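Local coordinates for putative lipoprotein (Bacteroides fragilis, PDB 4GBS), which probably binds heme or a related ligand, as a putative lipoprotein of the HmuY family, at residues A[45-50]-A[171-176]. Sequence-based numbering, arbitrary orientation.
Sequences INLHTL and TMAAIR
Leu47 and Ala173 approach to 8.3 Å between their CA atoms and His48 and Thr171 to 9.6 Å, a spacing too wide for backbone pairing, so the turn after strand 43-46 meets the start of strand 172-179 through side chains. Leu47 points toward the other segment, and its CD1 methyl rests on Ala173 CB at 3.7 Å. With CG anti to the carbonyl carbon (chi1 -69°) and an extended chi2 of 171°, the leucine reaches CD1 out to this methyl. Ile175, two residues on along the strand, faces the same way, but its CD1 comes no nearer than 4.7 Å to Leu47 CD1. Leu70, Tyr194 and Phe20 also pack on Leu47, placing this apolar contact in the core between the two main sheets.

Next to it, the His48 ring lies obliquely to the Thr171 hydroxyl, with NE2 3.7 Å from OG1, too long for a hydrogen bond. Asp169 bridges them instead, its OD2 bonded to His48 NE2 and its OD1 to Thr171 OG1. The turn carrying His48 is an Asx motif: Thr49 N donates to Asn46 OD1 at 3.1 Å from above the carbonyl plane. Asp69 bonds His48 ND1, and Tyr196 bonds Thr171 OG1. Carboxylates at both ring nitrogens fix the ring's rotation and would probably favour a protonated imidazole. The polar link thus runs through Asp169, beside a direct methyl contact.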
loop_
_atom_site.group_PDB
_atom_site.type_symbol
_atom_site.label_atom_id
_atom_site.label_comp_id
_atom_site.label_asym_id
_atom_site.label_seq_id
_atom_site.Cartn_x
_atom_site.Cartn_y
_atom_site.Cartn_z
ATOM N N ILE A 45 -4.907 -0.414 6.941
ATOM C CA ILE A 45 -5.654 -1.558 6.443
ATOM C C ILE A 45 -5.391 -2.732 7.359
ATOM O O ILE A 45 -4.238 -3.062 7.643
ATOM C CB ILE A 45 -5.274 -1.876 4.967
ATOM C CG1 ILE A 45 -5.393 -0.622 4.063
ATOM C CG2 ILE A 45 -6.077 -3.058 4.416
ATOM C CD1 ILE A 45 -4.282 -0.458 3.151
ATOM N N ASN A 46 -6.461 -3.362 7.816
ATOM C CA ASN A 46 -6.369 -4.549 8.636
ATOM C C ASN A 46 -7.027 -5.691 7.851
ATOM O O ASN A 46 -8.255 -5.760 7.724
ATOM C CB ASN A 46 -6.989 -4.315 10.014
ATOM C CG ASN A 46 -6.683 -5.388 11.019
ATOM O OD1 ASN A 46 -6.607 -6.581 10.706
ATOM N ND2 ASN A 46 -6.581 -4.985 12.270
ATOM N N LEU A 47 -6.173 -6.548 7.276
ATOM C CA LEU A 47 -6.552 -7.703 6.475
ATOM C C LEU A 47 -7.093 -8.841 7.351
ATOM O O LEU A 47 -7.803 -9.709 6.847
ATOM C CB LEU A 47 -5.334 -8.180 5.665
ATOM C CG LEU A 47 -4.854 -7.254 4.533
ATOM C CD1 LEU A 47 -3.542 -7.726 3.979
ATOM C CD2 LEU A 47 -5.877 -7.151 3.418
ATOM N N HIS A 48 -6.774 -8.832 8.656
ATOM C CA HIS A 48 -7.256 -9.815 9.618
ATOM C C HIS A 48 -8.722 -9.563 9.968
ATOM O O HIS A 48 -9.497 -10.522 10.058
ATOM C CB HIS A 48 -6.413 -9.802 10.905
ATOM C CG HIS A 48 -5.011 -10.313 10.759
ATOM N ND1 HIS A 48 -4.033 -9.581 10.087
ATOM C CD2 HIS A 48 -4.437 -11.422 11.285
ATOM C CE1 HIS A 48 -2.917 -10.286 10.194
ATOM N NE2 HIS A 48 -3.111 -11.405 10.906
ATOM N N THR A 49 -9.097 -8.282 10.200
ATOM C CA THR A 49 -10.458 -7.907 10.610
ATOM C C THR A 49 -11.282 -7.320 9.438
ATOM O O THR A 49 -12.483 -7.084 9.616
ATOM C CB THR A 49 -10.417 -6.887 11.768
ATOM O OG1 THR A 49 -9.750 -5.694 11.357
ATOM C CG2 THR A 49 -9.764 -7.444 13.035
ATOM N N LEU A 50 -10.648 -7.097 8.251
ATOM C CA LEU A 50 -11.253 -6.510 7.038
ATOM C C LEU A 50 -11.829 -5.130 7.399
ATOM O O LEU A 50 -12.990 -4.815 7.124
ATOM C CB LEU A 50 -12.311 -7.434 6.396
ATOM C CG LEU A 50 -11.849 -8.859 6.107
ATOM C CD1 LEU A 50 -12.957 -9.677 5.501
ATOM C CD2 LEU A 50 -10.626 -8.879 5.217
ATOM N N THR A 171 1.510 -15.018 8.759
ATOM C CA THR A 171 0.468 -15.160 7.737
ATOM C C THR A 171 0.910 -14.304 6.572
ATOM O O THR A 171 1.734 -13.389 6.743
ATOM C CB THR A 171 -0.950 -14.834 8.215
ATOM O OG1 THR A 171 -1.050 -13.449 8.544
ATOM C CG2 THR A 171 -1.421 -15.730 9.348
HETATM N N MSE A 172 0.392 -14.600 5.387
HETATM C CA MSE A 172 0.835 -13.903 4.216
HETATM C C MSE A 172 -0.302 -13.433 3.375
HETATM O O MSE A 172 -1.336 -14.091 3.298
HETATM C CB MSE A 172 1.708 -14.846 3.414
HETATM C CG MSE A 172 2.875 -14.162 2.774
HETATM SE SE MSE A 172 4.091 -15.485 2.077
HETATM C CE MSE A 172 4.584 -16.430 3.742
ATOM N N ALA A 173 -0.098 -12.290 2.723
ATOM C CA ALA A 173 -1.035 -11.702 1.769
ATOM C C ALA A 173 -0.362 -11.500 0.442
ATOM O O ALA A 173 0.833 -11.208 0.384
ATOM C CB ALA A 173 -1.585 -10.375 2.277
ATOM N N ALA A 174 -1.125 -11.670 -0.625
ATOM C CA ALA A 174 -0.701 -11.386 -1.986
ATOM C C ALA A 174 -1.442 -10.133 -2.413
ATOM O O ALA A 174 -2.668 -10.125 -2.345
ATOM C CB ALA A 174 -0.971 -12.580 -2.891
ATOM N N ILE A 175 -0.718 -9.022 -2.671
ATOM C CA ILE A 175 -1.336 -7.725 -3.004
ATOM C C ILE A 175 -0.963 -7.319 -4.419
ATOM O O ILE A 175 0.186 -7.469 -4.843
ATOM C CB ILE A 175 -0.911 -6.635 -1.974
ATOM C CG1 ILE A 175 -1.365 -7.028 -0.543
ATOM C CG2 ILE A 175 -1.429 -5.236 -2.372
ATOM C CD1 ILE A 175 -0.719 -6.225 0.592
ATOM N N ARG A 176 -1.946 -6.774 -5.145
ATOM C CA ARG A 176 -1.740 -6.290 -6.499
ATOM C C ARG A 176 -2.550 -4.999 -6.682
ATOM O O ARG A 176 -3.773 -5.035 -6.563
ATOM C CB ARG A 176 -2.133 -7.393 -7.508
ATOM C CG ARG A 176 -1.458 -7.335 -8.873
ATOM C CD ARG A 176 -2.141 -6.374 -9.816
ATOM N NE ARG A 176 -1.579 -6.419 -11.163
ATOM C CZ ARG A 176 -1.938 -5.596 -12.137
ATOM N NH1 ARG A 176 -2.853 -4.658 -11.920
ATOM N NH2 ARG A 176 -1.377 -5.693 -13.333
#